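Local coordinates for Rubredoxin\:oxygen oxidoreductase (Desulfovibrio gigas, PDB 1E5D), which reduces one dioxygen molecule to two water molecules in a four-electron reaction, with a diiron centre in a lactamase-fold domain and flavin mononucleotide in a flavodoxin domain, at residues E98-S103 with W119-V124; K44-D49 with Y74-H79; G343-S348 with P370-N375; D260-S265 with G310-N315. One frame throughout, in Å; residues are numbered along the deposited sequence.

Along the chain the order is interaction 2, interaction 1, interaction 4, interaction 3, each closing before the next opens. Interactions 1 and 2 lie in one mixed sheet of the lactamase-fold domain, where strands 74-77 and 99-103 are neighbours, and their centres are about 9 Å apart. Interactions 3 and 4, also about 9 Å between centres, sit in the flavodoxin domain and share one FMN. Between the two pairs the centres are more than 50 Å apart within a chain. The second subunit bridges that gap: both flavodoxin contacts touch it, and W263 reaches the iron ligand E81 there, which brings flavin and iron together across the dimer.

Interaction 1 of 4, residues E98-S103 with W119-V124; sequences EKIFTS and WPVQVV
E98 meets P120 through its backbone, its O lying 3.3 Å from CB of the proline ring, while its carboxylate points elsewhere and forms a salt bridge with K44. K99 sends a bent chain across to the glutamine of the partner strand, CE coming to 3.5 Å from Q122 OE1. The strand pairing proper begins at I100. Its N donates to P120 O at 2.9 Å, in a nearly straight bond (169° at the hydrogen), and its O accepts from Q122 N at 2.9 Å. The isoleucine CD1 meanwhile reaches over to CB and CE3 of W119. F101 turns to the same sheet face as Q122, and the two side chains run side by side with ring and amide planes 74° apart. The phenyl also crosses V124 at about a right angle, CD1 being 3.6 Å from V124 CG1. T102 is back on the face of I100, V121 and V123. Its OG1 lies anti to the backbone N (chi1 -166°) and bonds to I77 O, while its CG2 packs 3.9 Å from V121 CG1. T102 N makes a weak bond to Q122 O at 3.4 Å, and V124 N donates to T102 O at 3.0 Å. S103 then caps helix 104-114 through G106 N. This is a beta-alpha-beta crossover joining parallel strands 99-103 and 121-124 through that helix. V121 and T102 pack under helix 104-114, I100 and W119 against helix 88-95, and strand 74-77 borders 99-103, leaving 121-124 outermost in the chain's sheet.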
# COMPACT_ATOMS: atom_id res chain seq x y z
N GLU A 98 -25.84 37.42 5.29
CA GLU A 98 -26.37 38.19 4.16
C GLU A 98 -25.68 37.73 2.88
O GLU A 98 -26.25 37.63 1.81
CB GLU A 98 -26.15 39.67 4.43
CG GLU A 98 -25.97 40.54 3.20
CD GLU A 98 -25.94 42.01 3.58
OE1 GLU A 98 -25.74 42.30 4.78
OE2 GLU A 98 -26.11 42.85 2.68
N LYS A 99 -24.39 37.43 3.01
CA LYS A 99 -23.68 37.03 1.80
C LYS A 99 -22.59 36.00 2.07
O LYS A 99 -21.86 36.01 3.04
CB LYS A 99 -23.09 38.26 1.12
CG LYS A 99 -23.95 38.81 -0.01
CD LYS A 99 -23.83 40.32 -0.12
CE LYS A 99 -24.09 40.77 -1.55
NZ LYS A 99 -24.69 39.67 -2.36
N ILE A 100 -22.52 35.08 1.11
CA ILE A 100 -21.47 34.08 1.11
C ILE A 100 -20.51 34.40 -0.02
O ILE A 100 -20.94 34.34 -1.18
CB ILE A 100 -22.01 32.66 0.92
CG1 ILE A 100 -22.97 32.20 2.01
CG2 ILE A 100 -20.85 31.68 0.78
CD1 ILE A 100 -23.70 30.91 1.71
N PHE A 101 -19.28 34.74 0.32
CA PHE A 101 -18.28 35.03 -0.70
C PHE A 101 -17.39 33.83 -1.01
O PHE A 101 -16.81 33.25 -0.09
CB PHE A 101 -17.42 36.22 -0.28
CG PHE A 101 -18.24 37.50 -0.18
CD1 PHE A 101 -18.52 38.24 -1.31
CD2 PHE A 101 -18.73 37.92 1.04
CE1 PHE A 101 -19.27 39.39 -1.23
CE2 PHE A 101 -19.47 39.08 1.14
CZ PHE A 101 -19.74 39.80 0.00
N THR A 102 -17.30 33.49 -2.29
CA THR A 102 -16.44 32.42 -2.75
C THR A 102 -15.89 32.72 -4.14
O THR A 102 -16.38 33.58 -4.88
CB THR A 102 -17.18 31.06 -2.77
OG1 THR A 102 -16.22 30.01 -2.92
CG2 THR A 102 -18.12 30.97 -3.96
N SER A 103 -14.83 32.00 -4.51
CA SER A 103 -14.27 32.22 -5.84
C SER A 103 -15.24 31.68 -6.89
O SER A 103 -16.20 30.95 -6.61
CB SER A 103 -12.91 31.55 -5.99
OG SER A 103 -13.06 30.14 -6.11
N TRP A 119 -28.94 29.79 -1.58
CA TRP A 119 -27.87 30.39 -0.80
C TRP A 119 -27.43 31.71 -1.42
O TRP A 119 -27.26 31.77 -2.64
CB TRP A 119 -26.66 29.46 -0.70
CG TRP A 119 -26.82 28.28 0.20
CD1 TRP A 119 -27.93 27.88 0.88
CD2 TRP A 119 -25.80 27.32 0.53
NE1 TRP A 119 -27.67 26.74 1.61
CE2 TRP A 119 -26.37 26.38 1.40
CE3 TRP A 119 -24.46 27.18 0.15
CZ2 TRP A 119 -25.64 25.31 1.92
CZ3 TRP A 119 -23.74 26.12 0.67
CH2 TRP A 119 -24.33 25.19 1.54
N PRO A 120 -27.22 32.74 -0.61
CA PRO A 120 -26.78 34.02 -1.17
C PRO A 120 -25.31 33.97 -1.56
O PRO A 120 -24.48 34.72 -1.04
CB PRO A 120 -26.96 35.00 -0.01
CG PRO A 120 -26.82 34.15 1.21
CD PRO A 120 -27.37 32.80 0.84
N VAL A 121 -24.98 33.08 -2.49
CA VAL A 121 -23.62 32.98 -2.99
C VAL A 121 -23.31 34.14 -3.92
O VAL A 121 -24.10 34.50 -4.79
CB VAL A 121 -23.39 31.65 -3.72
CG1 VAL A 121 -21.98 31.56 -4.29
CG2 VAL A 121 -23.66 30.49 -2.77
N GLN A 122 -22.14 34.74 -3.74
CA GLN A 122 -21.70 35.83 -4.59
C GLN A 122 -20.23 35.60 -4.93
O GLN A 122 -19.39 35.55 -4.04
CB GLN A 122 -21.88 37.19 -3.93
CG GLN A 122 -22.18 38.31 -4.91
CD GLN A 122 -21.31 39.53 -4.75
OE1 GLN A 122 -21.63 40.46 -4.01
NE2 GLN A 122 -20.18 39.56 -5.46
N VAL A 123 -19.95 35.45 -6.21
CA VAL A 123 -18.62 35.19 -6.72
C VAL A 123 -17.74 36.43 -6.68
O VAL A 123 -18.13 37.48 -7.20
CB VAL A 123 -18.70 34.69 -8.18
CG1 VAL A 123 -17.33 34.69 -8.84
CG2 VAL A 123 -19.35 33.32 -8.19
N VAL A 124 -16.56 36.31 -6.08
CA VAL A 124 -15.58 37.39 -6.13
C VAL A 124 -14.51 37.05 -7.16
O VAL A 124 -14.29 35.88 -7.47
CB VAL A 124 -14.94 37.68 -4.77
CG1 VAL A 124 -15.98 38.29 -3.84
CG2 VAL A 124 -14.36 36.42 -4.14

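Interaction 2 of 4, residues K44-D49 with Y74-H79; sequences KTTLFD and YLVIQH. With FEO (mu-oxo-diiron), chain D.
K44 and Y74 cross obliquely: the lysine CG comes to 3.3 Å from Y74 CE2, and K44 NZ donates to Y74 OH at 3.1 Å. The same NZ forms a salt bridge with E98, which would help hold the lysine end beside the phenol oxygen. T46 OG1 lies at the ring's edge, near its plane, 3.2 Å from Y74 CB; chi1 of -58° sets this hydroxyl anti to the carbonyl carbon. On the other sheet face L47 CB packs 3.6 Å from L75 CD2. Backbone bonds hold the strands parallel, Y74 N to T45 O, L47 N to Y74 O at 3.0 Å, V76 N to L47 O and D49 N to V76 O. In one of the two conformers of D49, OD1 takes Q78 NE2 at 2.9 Å on its syn lone pair, with carboxylate and amide planes only 21° apart; Q78 OE1 is hydrogen-bonded to S153 OG. Just beyond strand 74-77, H79 NE2 binds FE2 of the diiron centre at 2.1 Å, alongside E81, H146 and D165. D149 accepts from H79 ND1, a second-shell hydrogen bond that probably helps orient the imidazole. Strands 46-48 and 74-77 are the parallel arms of a beta-alpha-beta unit through helix 56-64 in the lactamase-fold domain. Strand 33-40 borders 46-48, strand 99-103 borders 74-77, and helix 88-95 packs on L47, L75 and I77.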
# COMPACT_ATOMS: atom_id res chain seq x y z
N LYS A 44 -19.81 45.26 8.84
CA LYS A 44 -20.08 43.96 8.25
C LYS A 44 -19.16 42.94 8.92
O LYS A 44 -17.96 42.88 8.62
CB LYS A 44 -19.87 44.02 6.74
CG LYS A 44 -21.09 44.34 5.90
CD LYS A 44 -22.23 44.95 6.67
CE LYS A 44 -23.59 44.58 6.10
NZ LYS A 44 -23.54 44.39 4.62
N THR A 45 -19.69 42.15 9.84
CA THR A 45 -18.82 41.21 10.55
C THR A 45 -18.65 39.92 9.76
O THR A 45 -19.62 39.29 9.33
CB THR A 45 -19.32 40.89 11.97
OG1 THR A 45 -19.14 42.03 12.81
CG2 THR A 45 -18.50 39.76 12.56
N THR A 46 -17.39 39.52 9.56
CA THR A 46 -17.10 38.45 8.63
C THR A 46 -16.33 37.27 9.22
O THR A 46 -15.39 37.41 10.00
CB THR A 46 -16.29 38.98 7.42
OG1 THR A 46 -17.04 40.02 6.79
CG2 THR A 46 -16.10 37.88 6.40
N LEU A 47 -16.76 36.10 8.78
CA LEU A 47 -16.15 34.82 9.09
C LEU A 47 -15.42 34.28 7.87
O LEU A 47 -16.02 34.09 6.80
CB LEU A 47 -17.24 33.85 9.53
CG LEU A 47 -16.87 32.73 10.50
CD1 LEU A 47 -17.23 31.40 9.87
CD2 LEU A 47 -15.40 32.78 10.88
N PHE A 48 -14.11 34.04 7.97
CA PHE A 48 -13.35 33.45 6.88
C PHE A 48 -13.12 31.97 7.19
O PHE A 48 -12.81 31.70 8.35
CB PHE A 48 -12.01 34.12 6.65
CG PHE A 48 -12.09 35.59 6.28
CD1 PHE A 48 -12.41 36.55 7.24
CD2 PHE A 48 -11.86 36.00 4.98
CE1 PHE A 48 -12.49 37.88 6.88
CE2 PHE A 48 -11.94 37.33 4.62
CZ PHE A 48 -12.26 38.28 5.58
N ASP A 49 -13.28 31.11 6.20
CA ASP A 49 -13.16 29.67 6.33
C ASP A 49 -14.29 29.13 7.21
O ASP A 49 -15.15 29.88 7.65
CB ASP A 49 -11.82 29.26 6.93
CG ASP A 49 -10.61 29.97 6.34
OD1 ASP A 49 -10.73 30.40 5.17
OD2 ASP A 49 -9.56 30.09 7.02
N TYR A 74 -21.21 38.15 6.83
CA TYR A 74 -20.50 37.62 5.68
C TYR A 74 -19.78 36.31 5.98
O TYR A 74 -19.20 36.12 7.05
CB TYR A 74 -19.46 38.63 5.18
CG TYR A 74 -20.02 39.85 4.48
CD1 TYR A 74 -21.26 39.83 3.86
CD2 TYR A 74 -19.28 41.03 4.44
CE1 TYR A 74 -21.75 40.96 3.22
CE2 TYR A 74 -19.76 42.16 3.81
CZ TYR A 74 -21.00 42.11 3.20
OH TYR A 74 -21.48 43.24 2.57
N LEU A 75 -19.85 35.44 4.98
CA LEU A 75 -19.10 34.19 5.03
C LEU A 75 -18.19 34.15 3.81
O LEU A 75 -18.67 34.24 2.69
CB LEU A 75 -20.03 32.98 5.06
CG LEU A 75 -20.89 32.84 6.32
CD1 LEU A 75 -21.90 31.71 6.17
CD2 LEU A 75 -20.01 32.62 7.54
N VAL A 76 -16.88 34.05 4.03
CA VAL A 76 -16.01 33.94 2.85
C VAL A 76 -15.48 32.52 2.74
O VAL A 76 -14.69 32.08 3.58
CB VAL A 76 -14.84 34.93 2.91
CG1 VAL A 76 -13.83 34.60 1.82
CG2 VAL A 76 -15.32 36.37 2.76
N ILE A 77 -15.90 31.78 1.71
CA ILE A 77 -15.42 30.41 1.57
C ILE A 77 -14.36 30.32 0.47
O ILE A 77 -14.66 30.45 -0.71
CB ILE A 77 -16.56 29.43 1.26
CG1 ILE A 77 -17.78 29.64 2.15
CG2 ILE A 77 -16.06 28.00 1.39
CD1 ILE A 77 -17.43 29.50 3.62
N GLN A 78 -13.14 30.11 0.96
CA GLN A 78 -11.93 30.17 0.17
C GLN A 78 -11.52 28.82 -0.41
O GLN A 78 -10.62 28.80 -1.26
CB GLN A 78 -10.76 30.69 1.01
CG GLN A 78 -11.17 31.79 1.98
CD GLN A 78 -9.96 32.64 2.34
OE1 GLN A 78 -9.60 33.53 1.58
NE2 GLN A 78 -9.34 32.34 3.48
N HIS A 79 -12.15 27.75 0.04
CA HIS A 79 -11.72 26.41 -0.42
C HIS A 79 -12.90 25.49 -0.14
O HIS A 79 -13.50 25.65 0.94
CB HIS A 79 -10.41 26.07 0.26
CG HIS A 79 -9.73 24.77 0.08
ND1 HIS A 79 -9.76 24.03 -1.08
CD2 HIS A 79 -8.97 24.04 0.95
CE1 HIS A 79 -9.06 22.92 -0.93
NE2 HIS A 79 -8.57 22.90 0.31
FE1 FEO D . -7.28 21.93 4.52
FE2 FEO D . -7.35 21.39 1.20
O FEO D . -8.36 21.49 3.21
O HOH W 1 -8.93 23.59 5.17

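Interaction 3 of 4, residues G343-S348 with P370-N375; sequences GSFGWS and PVKVKN. With FMN (flavin mononucleotide), chain C.
O4' of the FMN ribityl chain is held by two side chains: it donates to S344 OG at 3.0 Å and takes a weak bond from N375 ND2. S344 OG in turn donates to N375 O, at a modelled length of 2.5 Å that is doubtful, while N375 OD1 goes to S112 of the second subunit. Behind them the strands pair in parallel, with V373 N to G343 O, F345 N to V373 O and N375 N to F345 O at 2.9 Å, closing the beta-alpha-beta unit of strand 338-345, helix 350-361 and strand 371-374 in the flavodoxin sheet. F345 has chi1 of 70°, which sets CG between the backbone N and the carbonyl carbon. The end of its ring comes nearer the partner strand: K374 CA lies over one face, 4.1 Å from the centroid, in a CH-pi contact, and F345 CE1 touches K372 CG at 3.7 Å. Past the strand end the chain turns to the flavin. G346 N donates to FMN N1 and O2, both at 3.0 Å, and W347 N also points at O2, in a bond modelled very short. The W347 indole lies with one face on the flavin, FMN C2 standing 3.5 Å above its centre, and W147 of the second subunit meets it edge-to-face. Donors gathered at N1 and O2 would probably favour negative charge on that part of the reduced flavin, and so bear on its redox potential.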
# COMPACT_ATOMS: atom_id res chain seq x y z
N GLY A 343 17.18 -4.86 -7.29
CA GLY A 343 16.27 -5.89 -6.80
C GLY A 343 16.81 -7.28 -7.04
O GLY A 343 17.78 -7.47 -7.76
N SER A 344 16.15 -8.23 -6.40
CA SER A 344 16.45 -9.65 -6.53
C SER A 344 15.27 -10.32 -7.22
O SER A 344 14.14 -9.84 -7.10
CB SER A 344 16.72 -10.25 -5.16
OG SER A 344 17.26 -11.55 -5.26
N PHE A 345 15.51 -11.38 -7.95
CA PHE A 345 14.48 -12.06 -8.73
C PHE A 345 14.82 -13.55 -8.76
O PHE A 345 15.97 -13.89 -8.43
CB PHE A 345 14.38 -11.52 -10.17
CG PHE A 345 15.60 -11.90 -10.99
CD1 PHE A 345 16.79 -11.22 -10.81
CD2 PHE A 345 15.54 -12.93 -11.92
CE1 PHE A 345 17.91 -11.58 -11.54
CE2 PHE A 345 16.66 -13.30 -12.64
CZ PHE A 345 17.85 -12.63 -12.44
N GLY A 346 13.87 -14.38 -9.13
CA GLY A 346 14.08 -15.82 -9.12
C GLY A 346 14.10 -16.43 -10.50
O GLY A 346 14.74 -17.45 -10.75
N TRP A 347 13.40 -15.81 -11.45
CA TRP A 347 13.38 -16.33 -12.82
C TRP A 347 12.99 -15.26 -13.83
O TRP A 347 13.78 -14.94 -14.72
CB TRP A 347 12.44 -17.53 -12.92
CG TRP A 347 11.05 -17.37 -12.42
CD1 TRP A 347 9.94 -17.00 -13.14
CD2 TRP A 347 10.59 -17.57 -11.07
NE1 TRP A 347 8.83 -16.96 -12.33
CE2 TRP A 347 9.21 -17.31 -11.06
CE3 TRP A 347 11.22 -17.96 -9.89
CZ2 TRP A 347 8.44 -17.41 -9.90
CZ3 TRP A 347 10.46 -18.06 -8.74
CH2 TRP A 347 9.09 -17.79 -8.76
N SER A 348 11.79 -14.71 -13.70
CA SER A 348 11.31 -13.75 -14.70
C SER A 348 12.08 -12.44 -14.58
O SER A 348 12.51 -11.90 -15.61
CB SER A 348 9.81 -13.54 -14.57
OG SER A 348 9.37 -13.36 -13.25
N PRO A 370 20.09 -0.35 -13.70
CA PRO A 370 19.63 -1.07 -12.51
C PRO A 370 20.44 -2.34 -12.28
O PRO A 370 20.74 -3.07 -13.22
CB PRO A 370 18.18 -1.44 -12.84
CG PRO A 370 17.77 -0.36 -13.80
CD PRO A 370 18.99 -0.15 -14.66
N VAL A 371 20.76 -2.56 -11.01
CA VAL A 371 21.40 -3.79 -10.56
C VAL A 371 20.33 -4.81 -10.17
O VAL A 371 19.50 -4.60 -9.29
CB VAL A 371 22.34 -3.53 -9.38
CG1 VAL A 371 22.93 -4.83 -8.87
CG2 VAL A 371 23.43 -2.56 -9.79
N LYS A 372 20.35 -5.95 -10.85
CA LYS A 372 19.47 -7.05 -10.50
C LYS A 372 20.31 -8.29 -10.18
O LYS A 372 21.35 -8.53 -10.78
CB LYS A 372 18.47 -7.33 -11.61
CG LYS A 372 18.96 -8.23 -12.73
CD LYS A 372 18.40 -7.79 -14.07
CE LYS A 372 17.81 -8.95 -14.86
NZ LYS A 372 17.06 -8.47 -16.06
N VAL A 373 19.86 -9.07 -9.21
CA VAL A 373 20.57 -10.24 -8.74
C VAL A 373 19.65 -11.45 -8.63
O VAL A 373 18.55 -11.34 -8.11
CB VAL A 373 21.18 -9.98 -7.34
CG1 VAL A 373 21.87 -11.24 -6.84
CG2 VAL A 373 22.14 -8.81 -7.40
N LYS A 374 20.12 -12.60 -9.12
CA LYS A 374 19.32 -13.81 -8.94
C LYS A 374 19.42 -14.25 -7.48
O LYS A 374 20.49 -14.61 -6.99
CB LYS A 374 19.78 -14.94 -9.86
CG LYS A 374 18.89 -16.17 -9.85
CD LYS A 374 18.63 -16.70 -11.25
CE LYS A 374 19.37 -18.01 -11.49
NZ LYS A 374 18.67 -19.19 -10.90
N ASN A 375 18.29 -14.20 -6.79
CA ASN A 375 18.28 -14.62 -5.39
C ASN A 375 19.32 -13.90 -4.54
O ASN A 375 19.35 -12.67 -4.52
CB ASN A 375 18.49 -16.14 -5.33
CG ASN A 375 17.37 -16.81 -6.09
OD1 ASN A 375 17.59 -17.68 -6.93
ND2 ASN A 375 16.15 -16.39 -5.77
N1 FMN C . 10.86 -14.30 -8.96
C2 FMN C . 10.67 -14.12 -10.26
O2 FMN C . 11.57 -14.16 -11.06
N3 FMN C . 9.38 -13.84 -10.80
C4 FMN C . 8.25 -14.12 -10.06
O4 FMN C . 7.17 -13.84 -10.55
C4A FMN C . 8.45 -14.37 -8.64
N5 FMN C . 7.41 -14.29 -7.77
C5A FMN C . 7.62 -14.84 -6.53
C6 FMN C . 6.51 -14.89 -5.65
C7 FMN C . 6.67 -15.18 -4.32
C7M FMN C . 5.54 -14.94 -3.36
C8 FMN C . 8.00 -15.41 -3.79
C8M FMN C . 8.18 -15.95 -2.39
C9 FMN C . 9.07 -15.56 -4.69
C9A FMN C . 8.91 -15.08 -5.99
N10 FMN C . 10.01 -14.82 -6.87
C10 FMN C . 9.81 -14.55 -8.15
C1' FMN C . 11.37 -15.11 -6.35
C2' FMN C . 11.92 -13.91 -5.53
O2' FMN C . 12.01 -12.76 -6.37
C3' FMN C . 13.30 -14.34 -5.07
O3' FMN C . 13.09 -15.21 -3.95
C4' FMN C . 14.13 -13.14 -4.61
O4' FMN C . 15.42 -13.59 -4.15
C5' FMN C . 13.36 -12.45 -3.51
O5' FMN C . 14.19 -11.22 -3.00
P FMN C . 14.03 -10.70 -1.57
O1P FMN C . 14.54 -9.26 -1.59
O2P FMN C . 12.73 -10.87 -1.09
O3P FMN C . 14.88 -11.47 -0.68

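Interaction 4 of 4, residues D260-S265 with G310-N315; sequences DSMWHS and GSPTHN. With FMN (flavin mononucleotide), chain C.
M262 leaves the backbone with CG anti to the carbonyl carbon (chi1 -51°), SD continues outward, and chi3 of -86° turns CE toward the proline, where it rests 3.9 Å from P312 CG. H314 has CG anti to the backbone N; its side chain crosses that of M262 at about a right angle, and M262 SD lies 3.8 Å from H314 CD2 in an oblique sulfur-aromatic contact. Further back P312 CD presses on D260 O at 3.1 Å, and D260 N donates to G310 O, continuing the pairing of the strands that lead in. The two loops then hold different parts of one FMN. In 260-265, S261 OG donates to O1P at 2.7 Å, M262 N and W263 N both donate to O2P, and S265 N gives O3P a bond of 2.6 Å. That nitrogen opens helix 265-279, whose dipole would probably help offset the phosphate charge. In 310-315, T313 O accepts from O2' and N315 N donates to FMN N5 at 3.0 Å, while the edge of the H314 ring meets the flavin methyl C7M. W263 NE1 reaches E81 of the second subunit, so the pocket abuts that subunit's iron site. A phosphate loop after strand 254-259 and a second loop beside the isoalloxazine, both at C-terminal ends of parallel strands, form the FMN site of the flavodoxin fold.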
# COMPACT_ATOMS: atom_id res chain seq x y z
N ASP A 260 11.11 -2.70 -0.56
CA ASP A 260 10.44 -3.73 0.22
C ASP A 260 11.09 -5.06 -0.14
O ASP A 260 11.87 -5.14 -1.10
CB ASP A 260 8.94 -3.74 -0.01
CG ASP A 260 8.19 -4.41 1.13
OD1 ASP A 260 8.86 -4.92 2.06
OD2 ASP A 260 6.95 -4.43 1.10
N SER A 261 10.81 -6.09 0.63
CA SER A 261 11.53 -7.36 0.43
C SER A 261 10.80 -8.49 1.13
O SER A 261 10.10 -8.25 2.12
CB SER A 261 12.95 -7.20 0.97
OG SER A 261 13.69 -8.40 0.80
N MET A 262 10.94 -9.72 0.64
CA MET A 262 10.30 -10.82 1.36
C MET A 262 11.36 -11.61 2.13
O MET A 262 11.15 -11.89 3.31
CB MET A 262 9.51 -11.75 0.44
CG MET A 262 8.55 -10.98 -0.45
SD MET A 262 7.90 -11.96 -1.82
CE MET A 262 9.19 -11.70 -3.05
N TRP A 263 12.46 -11.94 1.47
CA TRP A 263 13.48 -12.80 2.06
C TRP A 263 14.81 -12.08 2.26
O TRP A 263 15.87 -12.68 2.40
CB TRP A 263 13.66 -14.07 1.21
CG TRP A 263 12.47 -14.96 1.42
CD1 TRP A 263 11.42 -15.17 0.56
CD2 TRP A 263 12.21 -15.75 2.58
NE1 TRP A 263 10.53 -16.06 1.13
CE2 TRP A 263 10.99 -16.42 2.37
CE3 TRP A 263 12.89 -15.95 3.79
CZ2 TRP A 263 10.43 -17.29 3.32
CZ3 TRP A 263 12.34 -16.81 4.72
CH2 TRP A 263 11.13 -17.47 4.48
N HIS A 264 14.74 -10.76 2.31
CA HIS A 264 15.85 -9.91 2.70
C HIS A 264 16.97 -9.76 1.70
O HIS A 264 17.94 -9.07 2.05
CB HIS A 264 16.46 -10.46 4.03
CG HIS A 264 15.36 -10.40 5.04
ND1 HIS A 264 14.86 -9.20 5.50
CD2 HIS A 264 14.64 -11.38 5.64
CE1 HIS A 264 13.89 -9.44 6.36
NE2 HIS A 264 13.74 -10.75 6.46
N SER A 265 16.90 -10.35 0.51
CA SER A 265 18.07 -10.11 -0.36
C SER A 265 18.00 -8.68 -0.89
O SER A 265 19.00 -7.97 -0.99
CB SER A 265 18.15 -11.11 -1.50
OG SER A 265 18.38 -12.43 -1.03
N GLY A 310 14.03 -0.18 -4.55
CA GLY A 310 14.38 -1.59 -4.65
C GLY A 310 13.14 -2.44 -4.44
O GLY A 310 12.34 -2.16 -3.54
N SER A 311 12.99 -3.47 -5.25
CA SER A 311 11.96 -4.47 -5.02
C SER A 311 12.38 -5.80 -5.64
O SER A 311 12.95 -5.86 -6.72
CB SER A 311 10.60 -4.05 -5.57
OG SER A 311 9.69 -5.13 -5.50
N PRO A 312 12.07 -6.88 -4.94
CA PRO A 312 12.27 -8.19 -5.55
C PRO A 312 11.18 -8.40 -6.59
O PRO A 312 10.18 -7.68 -6.62
CB PRO A 312 12.07 -9.15 -4.37
CG PRO A 312 11.15 -8.41 -3.45
CD PRO A 312 11.54 -6.96 -3.58
N THR A 313 11.32 -9.38 -7.48
CA THR A 313 10.19 -9.61 -8.38
C THR A 313 9.13 -10.46 -7.69
O THR A 313 9.36 -11.58 -7.23
CB THR A 313 10.63 -10.30 -9.68
OG1 THR A 313 11.57 -9.42 -10.32
CG2 THR A 313 9.44 -10.48 -10.60
N HIS A 314 7.92 -9.91 -7.61
CA HIS A 314 6.83 -10.67 -7.01
C HIS A 314 5.74 -10.85 -8.06
O HIS A 314 5.18 -9.85 -8.50
CB HIS A 314 6.28 -9.95 -5.78
CG HIS A 314 5.17 -10.67 -5.09
ND1 HIS A 314 3.87 -10.23 -5.09
CD2 HIS A 314 5.16 -11.83 -4.38
CE1 HIS A 314 3.11 -11.07 -4.41
NE2 HIS A 314 3.87 -12.06 -3.96
N ASN A 315 5.50 -12.10 -8.44
CA ASN A 315 4.50 -12.40 -9.46
C ASN A 315 4.65 -11.50 -10.68
O ASN A 315 3.74 -10.75 -11.04
CB ASN A 315 3.10 -12.29 -8.86
CG ASN A 315 2.87 -13.31 -7.77
OD1 ASN A 315 3.35 -14.44 -7.81
ND2 ASN A 315 2.12 -12.89 -6.76
N1 FMN C . 10.86 -14.30 -8.96
C2 FMN C . 10.67 -14.12 -10.26
O2 FMN C . 11.57 -14.16 -11.06
N3 FMN C . 9.38 -13.84 -10.80
C4 FMN C . 8.25 -14.12 -10.06
O4 FMN C . 7.17 -13.84 -10.55
C4A FMN C . 8.45 -14.37 -8.64
N5 FMN C . 7.41 -14.29 -7.77
C5A FMN C . 7.62 -14.84 -6.53
C6 FMN C . 6.51 -14.89 -5.65
C7 FMN C . 6.67 -15.18 -4.32
C7M FMN C . 5.54 -14.94 -3.36
C8 FMN C . 8.00 -15.41 -3.79
C8M FMN C . 8.18 -15.95 -2.39
C9 FMN C . 9.07 -15.56 -4.69
C9A FMN C . 8.91 -15.08 -5.99
N10 FMN C . 10.01 -14.82 -6.87
C10 FMN C . 9.81 -14.55 -8.15
C1' FMN C . 11.37 -15.11 -6.35
C2' FMN C . 11.92 -13.91 -5.53
O2' FMN C . 12.01 -12.76 -6.37
C3' FMN C . 13.30 -14.34 -5.07
O3' FMN C . 13.09 -15.21 -3.95
C4' FMN C . 14.13 -13.14 -4.61
O4' FMN C . 15.42 -13.59 -4.15
C5' FMN C . 13.36 -12.45 -3.51
O5' FMN C . 14.19 -11.22 -3.00
P FMN C . 14.03 -10.70 -1.57
O1P FMN C . 14.54 -9.26 -1.59
O2P FMN C . 12.73 -10.87 -1.09
O3P FMN C . 14.88 -11.47 -0.68